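PDB 6WPX: BlEst2 from Bacillus licheniformis, which probably hydrolyses ester bonds as a lipase or esterase and is made as a propeptide form with an autoinhibitory C-terminal domain. Local coordinates for residues V116-K120 against H254-I258; T146-Q152 against V234-R240. All coordinates share one frame; numbering follows the deposited sequence.

From the N terminus, the chain reaches strand 113-118, which with the turn at Ser119 gives the first half of interaction 1. It then runs through helix 121-131 and strand 138-144 to residues 146-152. Interaction 2 closes a loop from there to residues 234-240. Its loop is nested inside the larger one, which interaction 1 closes when the chain reaches 254-258. The contacts touch. Ser119 O and Thr146 OG1 lie 2.7 Å apart, probably hydrogen-bonded, and His254 CE1 packs on Val234 CG2 at 3.7 Å. Together they tie the C-terminal end of strand 113-118 and the loop after the parallel strand 138-144 to the region between helices 218-224 and 260-267.

Interaction 1. Residues V116-K120 against H254-I258; sequences VSYSK and HFSII
Tyr118 carries this contact, reaching from the end of its strand to His254, Ile257 and Ile258. It holds CG opposite its backbone N (chi1 169°), which carries the ring toward the 254-258 loop. Its hydroxyl donates a hydrogen bond to the backbone carbonyl of His254, OH to O 2.7 Å. The hydroxyl sits above the carbonyl plane, not on a lone pair. The two faces of the phenol ring are covered from opposite sides. Ile258 CG2 lies over one, 3.4 Å from the ring centroid, a tight CH-pi contact. Ser119 CB lies over the centre of the other. Ile257 CG2 approaches obliquely and meets Tyr118 CE1 at 3.8 Å.

The Tyr118 and His254 rings form an offset stack, with centroids 5.0 Å apart and planes at 30°. Tyr118 CE1 lies over one His254 face, toward the rim. Ser119 comes to the imidazole edge, with OG in the ring plane and 3.8 Å from His254 NE2. The Tyr118 hydroxyl thus holds the carbonyl of the same histidine whose ring edge meets Ser119.

In the next shell, on the far side of the imidazole, His254 ND1 is hydrogen-bonded to Asp231 OD2. The order Asp231, His254, Ser119 is consistent with the catalytic triad of an alpha/beta hydrolase. The backbone at Ser119 makes a strained turn, as in the nucleophile elbow of that family.

This turn lies between strand 113-118 and helix 121-131. Backbone bonds join the strand to Val53 of strand 50-53 on one flank and to Ile142 and Leu144 of strand 138-144 on the other. Trp63 also touches Tyr118, Ile258 packs on Leu144, and helix 260-267 follows the histidine loop.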
loop_
_atom_site.group_PDB
_atom_site.type_symbol
_atom_site.label_atom_id
_atom_site.label_comp_id
_atom_site.label_asym_id
_atom_site.label_seq_id
_atom_site.Cartn_x
_atom_site.Cartn_y
_atom_site.Cartn_z
ATOM N N VAL A 116 14.393 0.110 -14.285
ATOM C CA VAL A 116 13.694 1.244 -13.669
ATOM C C VAL A 116 12.318 0.670 -13.436
ATOM O O VAL A 116 11.598 0.379 -14.383
ATOM C CB VAL A 116 13.702 2.594 -14.424
ATOM C CG1 VAL A 116 12.752 3.597 -13.731
ATOM C CG2 VAL A 116 15.124 3.172 -14.452
ATOM N N SER A 117 12.019 0.387 -12.175
ATOM C CA SER A 117 10.823 -0.327 -11.792
ATOM C C SER A 117 9.899 0.447 -10.895
ATOM O O SER A 117 10.304 0.959 -9.860
ATOM C CB SER A 117 11.224 -1.636 -11.134
ATOM O OG SER A 117 12.071 -2.344 -12.026
ATOM N N TYR A 118 8.634 0.451 -11.250
ATOM C CA TYR A 118 7.616 1.174 -10.508
ATOM C C TYR A 118 6.752 0.300 -9.643
ATOM O O TYR A 118 6.278 -0.731 -10.112
ATOM C CB TYR A 118 6.730 1.878 -11.545
ATOM C CG TYR A 118 5.441 2.504 -11.033
ATOM C CD1 TYR A 118 5.461 3.449 -10.006
ATOM C CD2 TYR A 118 4.243 2.325 -11.724
ATOM C CE1 TYR A 118 4.315 4.157 -9.649
ATOM C CE2 TYR A 118 3.090 3.024 -11.374
ATOM C CZ TYR A 118 3.126 3.929 -10.332
ATOM O OH TYR A 118 1.975 4.587 -9.990
ATOM N N SER A 119 6.427 0.782 -8.409
ATOM C CA SER A 119 5.446 0.135 -7.527
ATOM C C SER A 119 5.808 -1.348 -7.335
ATOM O O SER A 119 6.991 -1.637 -7.153
ATOM C CB SER A 119 4.034 0.413 -8.073
ATOM O OG SER A 119 2.966 -0.421 -7.647
ATOM N N LYS A 120 4.863 -2.294 -7.471
ATOM C CA LYS A 120 5.152 -3.713 -7.346
ATOM C C LYS A 120 6.252 -4.207 -8.323
ATOM O O LYS A 120 6.904 -5.219 -8.054
ATOM C CB LYS A 120 3.857 -4.531 -7.509
ATOM C CG LYS A 120 4.090 -6.029 -7.360
ATOM C CD LYS A 120 2.786 -6.851 -7.404
ATOM C CE LYS A 120 3.141 -8.311 -7.564
ATOM N NZ LYS A 120 3.516 -8.589 -8.970
ATOM N N HIS A 254 2.070 8.927 -5.895
ATOM C CA HIS A 254 2.227 7.640 -6.571
ATOM C C HIS A 254 2.019 7.696 -8.086
ATOM O O HIS A 254 2.591 6.875 -8.773
ATOM C CB HIS A 254 1.319 6.577 -5.938
ATOM C CG HIS A 254 1.848 5.199 -6.117
ATOM N ND1 HIS A 254 3.093 4.813 -5.580
ATOM C CD2 HIS A 254 1.296 4.145 -6.747
ATOM C CE1 HIS A 254 3.239 3.550 -5.923
ATOM N NE2 HIS A 254 2.197 3.118 -6.647
ATOM N N PHE A 255 1.225 8.649 -8.598
ATOM C CA PHE A 255 1.033 8.760 -10.048
ATOM C C PHE A 255 2.121 9.614 -10.691
ATOM O O PHE A 255 2.620 9.253 -11.738
ATOM C CB PHE A 255 -0.359 9.333 -10.407
ATOM C CG PHE A 255 -1.549 8.563 -9.879
ATOM C CD1 PHE A 255 -1.503 7.180 -9.745
ATOM C CD2 PHE A 255 -2.735 9.212 -9.582
ATOM C CE1 PHE A 255 -2.607 6.468 -9.271
ATOM C CE2 PHE A 255 -3.848 8.494 -9.130
ATOM C CZ PHE A 255 -3.770 7.132 -8.972
ATOM N N SER A 256 2.488 10.738 -10.071
ATOM C CA SER A 256 3.466 11.643 -10.661
ATOM C C SER A 256 4.928 11.103 -10.682
ATOM O O SER A 256 5.747 11.581 -11.471
ATOM C CB SER A 256 3.398 13.014 -9.995
ATOM O OG SER A 256 4.036 12.990 -8.732
ATOM N N ILE A 257 5.249 10.150 -9.803
ATOM C CA ILE A 257 6.603 9.590 -9.667
ATOM C C ILE A 257 7.088 8.865 -10.947
ATOM O O ILE A 257 8.286 8.662 -11.109
ATOM C CB ILE A 257 6.727 8.699 -8.398
ATOM C CG1 ILE A 257 8.208 8.586 -7.937
ATOM C CG2 ILE A 257 6.056 7.310 -8.597
ATOM C CD1 ILE A 257 8.398 7.859 -6.577
ATOM N N ILE A 258 6.179 8.501 -11.842
ATOM C CA ILE A 258 6.575 7.841 -13.099
ATOM C C ILE A 258 6.542 8.767 -14.287
ATOM O O ILE A 258 6.834 8.319 -15.399
ATOM C CB ILE A 258 5.813 6.531 -13.404
ATOM C CG1 ILE A 258 4.288 6.749 -13.507
ATOM C CG2 ILE A 258 6.213 5.492 -12.383
ATOM C CD1 ILE A 258 3.557 5.629 -14.313
#

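Interaction 2. Residues T146-Q152 against V234-R240; sequences TPHHGSQ and VTEKNAR
Asn238 meets His149 and Gly150 through both backbone and side chain. Its carbonyl accepts from His149 N at 3.0 Å, in the carbonyl plane and on a lone pair. Its ND2 donates to Gly150 O, also at 3.0 Å, but reaches it from above that carbonyl's plane. Asn238 CG lies opposite its carbonyl carbon (chi1 -71°), which brings the amide to Gly150 O. His149 NE2 makes only a weak bond to Arg240 O. With an alanine in place of Asn238, Gly150 O is likely to lose its amide donor, and water 3 its weak partner.

Waters fill in the rest. Water 2 donates to Gly150 O and Gln152 OE1 and accepts from Thr235 N. Water 3 joins Gln152 NE2 to Thr235 OG1 and, weakly, to Asn238 OD1. Thr235 OG1 also accepts from Asn238 N, an ST motif that fixes the 234-240 segment.

A CA-H...O contact runs from Ala239 CA to Thr146 O, 3.0 Å. At its ring edge, His148 CD2 meets Ala239 O at 3.3 Å. The nonpolar contact is Pro147 CB against Val234 CG1 at 3.8 Å, the two side chains crossing at about a right angle.

The type I turn Pro147-Gly150 follows strand 138-144, and Ser151 N-caps helix 152-157. Helix 181-191 lies beside it, with Arg188 on His149 and Thr181 on Asn238. Leu224 of helix 218-224 touches Gln152 and Thr235.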
loop_
_atom_site.group_PDB
_atom_site.type_symbol
_atom_site.label_atom_id
_atom_site.label_comp_id
_atom_site.label_asym_id
_atom_site.label_seq_id
_atom_site.Cartn_x
_atom_site.Cartn_y
_atom_site.Cartn_z
ATOM N N THR A 146 8.195 1.779 -4.709
ATOM C CA THR A 146 7.988 0.343 -4.579
ATOM C C THR A 146 7.722 -0.011 -3.126
ATOM O O THR A 146 8.576 0.270 -2.288
ATOM C CB THR A 146 9.199 -0.457 -5.108
ATOM O OG1 THR A 146 9.286 -0.270 -6.532
ATOM C CG2 THR A 146 9.084 -1.970 -4.775
ATOM N N PRO A 147 6.603 -0.699 -2.814
ATOM C CA PRO A 147 6.391 -1.126 -1.422
ATOM C C PRO A 147 7.253 -2.348 -1.071
ATOM O O PRO A 147 6.729 -3.451 -0.892
ATOM C CB PRO A 147 4.891 -1.422 -1.364
ATOM C CG PRO A 147 4.534 -1.855 -2.775
ATOM C CD PRO A 147 5.511 -1.155 -3.703
ATOM N N HIS A 148 8.584 -2.144 -0.938
ATOM C CA HIS A 148 9.502 -3.234 -0.559
ATOM C C HIS A 148 9.118 -3.861 0.800
ATOM O O HIS A 148 9.428 -5.026 1.021
ATOM C CB HIS A 148 10.951 -2.742 -0.505
ATOM C CG HIS A 148 11.495 -2.361 -1.850
ATOM N ND1 HIS A 148 11.756 -3.312 -2.823
ATOM C CD2 HIS A 148 11.806 -1.136 -2.335
ATOM C CE1 HIS A 148 12.258 -2.645 -3.844
ATOM N NE2 HIS A 148 12.305 -1.325 -3.595
ATOM N N HIS A 149 8.460 -3.090 1.701
ATOM C CA HIS A 149 8.042 -3.618 3.010
ATOM C C HIS A 149 6.521 -3.850 3.060
ATOM O O HIS A 149 5.962 -4.060 4.120
ATOM C CB HIS A 149 8.542 -2.738 4.189
ATOM C CG HIS A 149 10.039 -2.598 4.228
ATOM N ND1 HIS A 149 10.822 -3.415 5.013
ATOM C CD2 HIS A 149 10.843 -1.788 3.511
ATOM C CE1 HIS A 149 12.071 -3.047 4.794
ATOM N NE2 HIS A 149 12.139 -2.082 3.891
ATOM N N GLY A 150 5.876 -3.816 1.909
ATOM C CA GLY A 150 4.447 -4.037 1.833
ATOM C C GLY A 150 3.595 -2.789 1.861
ATOM O O GLY A 150 4.065 -1.680 2.134
ATOM N N SER A 151 2.321 -2.994 1.596
ATOM C CA SER A 151 1.323 -1.956 1.544
ATOM C C SER A 151 0.295 -2.125 2.670
ATOM O O SER A 151 -0.359 -3.175 2.752
ATOM C CB SER A 151 0.626 -1.999 0.189
ATOM O OG SER A 151 -0.524 -1.176 0.248
ATOM N N GLN A 152 0.155 -1.094 3.532
ATOM C CA GLN A 152 -0.860 -1.106 4.612
ATOM C C GLN A 152 -2.275 -1.048 4.000
ATOM O O GLN A 152 -3.237 -1.493 4.618
ATOM C CB GLN A 152 -0.652 0.023 5.636
ATOM C CG GLN A 152 0.691 -0.076 6.411
ATOM C CD GLN A 152 1.784 0.755 5.742
ATOM O OE1 GLN A 152 1.782 0.979 4.518
ATOM N NE2 GLN A 152 2.758 1.198 6.538
ATOM N N VAL A 234 2.084 4.276 -0.991
ATOM C CA VAL A 234 3.189 3.585 -0.329
ATOM C C VAL A 234 3.818 4.553 0.646
ATOM O O VAL A 234 4.016 5.717 0.286
ATOM C CB VAL A 234 4.250 3.056 -1.362
ATOM C CG1 VAL A 234 5.355 2.270 -0.663
ATOM C CG2 VAL A 234 3.608 2.205 -2.466
ATOM N N THR A 235 4.172 4.082 1.852
ATOM C CA THR A 235 4.868 4.944 2.831
ATOM C C THR A 235 6.348 5.030 2.479
ATOM O O THR A 235 6.906 4.081 1.949
ATOM C CB THR A 235 4.666 4.475 4.265
ATOM O OG1 THR A 235 5.352 3.241 4.421
ATOM C CG2 THR A 235 3.165 4.347 4.651
ATOM N N GLU A 236 6.983 6.168 2.791
ATOM C CA GLU A 236 8.402 6.359 2.487
ATOM C C GLU A 236 9.227 5.218 3.136
ATOM O O GLU A 236 10.100 4.643 2.485
ATOM C CB GLU A 236 8.852 7.755 2.972
ATOM C CG GLU A 236 10.349 7.992 2.866
ATOM C CD GLU A 236 11.209 7.529 4.028
ATOM O OE1 GLU A 236 12.421 7.322 3.825
ATOM O OE2 GLU A 236 10.669 7.352 5.143
ATOM N N LYS A 237 8.940 4.886 4.412
ATOM C CA LYS A 237 9.668 3.807 5.092
ATOM C C LYS A 237 9.503 2.446 4.388
ATOM O O LYS A 237 10.466 1.678 4.311
ATOM C CB LYS A 237 9.299 3.716 6.583
ATOM C CG LYS A 237 9.936 4.838 7.427
ATOM C CD LYS A 237 11.458 4.642 7.638
ATOM C CE LYS A 237 12.197 5.950 7.755
ATOM N NZ LYS A 237 13.668 5.766 7.660
ATOM N N ASN A 238 8.304 2.168 3.835
ATOM C CA ASN A 238 8.089 0.901 3.158
ATOM C C ASN A 238 8.586 0.891 1.727
ATOM O O ASN A 238 8.601 -0.168 1.127
ATOM C CB ASN A 238 6.612 0.476 3.245
ATOM C CG ASN A 238 6.196 0.039 4.635
ATOM O OD1 ASN A 238 6.867 0.302 5.625
ATOM N ND2 ASN A 238 5.120 -0.702 4.732
ATOM N N ALA A 239 9.041 2.045 1.197
ATOM C CA ALA A 239 9.583 2.160 -0.165
ATOM C C ALA A 239 11.104 1.949 -0.207
ATOM O O ALA A 239 11.723 2.032 -1.284
ATOM C CB ALA A 239 9.219 3.511 -0.762
ATOM N N ARG A 240 11.710 1.652 0.960
ATOM C CA ARG A 240 13.171 1.533 1.089
ATOM C C ARG A 240 13.679 0.107 1.208
ATOM O O ARG A 240 12.905 -0.796 1.550
ATOM C CB ARG A 240 13.670 2.337 2.324
ATOM C CG ARG A 240 13.199 3.777 2.387
ATOM C CD ARG A 240 13.375 4.488 1.048
ATOM N NE ARG A 240 13.144 5.915 1.177
ATOM C CZ ARG A 240 13.483 6.814 0.268
ATOM N NH1 ARG A 240 14.077 6.438 -0.863
ATOM N NH2 ARG A 240 13.224 8.091 0.471
HETATM O O HOH W 1 11.061 2.668 -4.020
HETATM O O HOH W 2 3.450 1.295 2.297
HETATM O O HOH W 3 5.277 2.435 7.037
#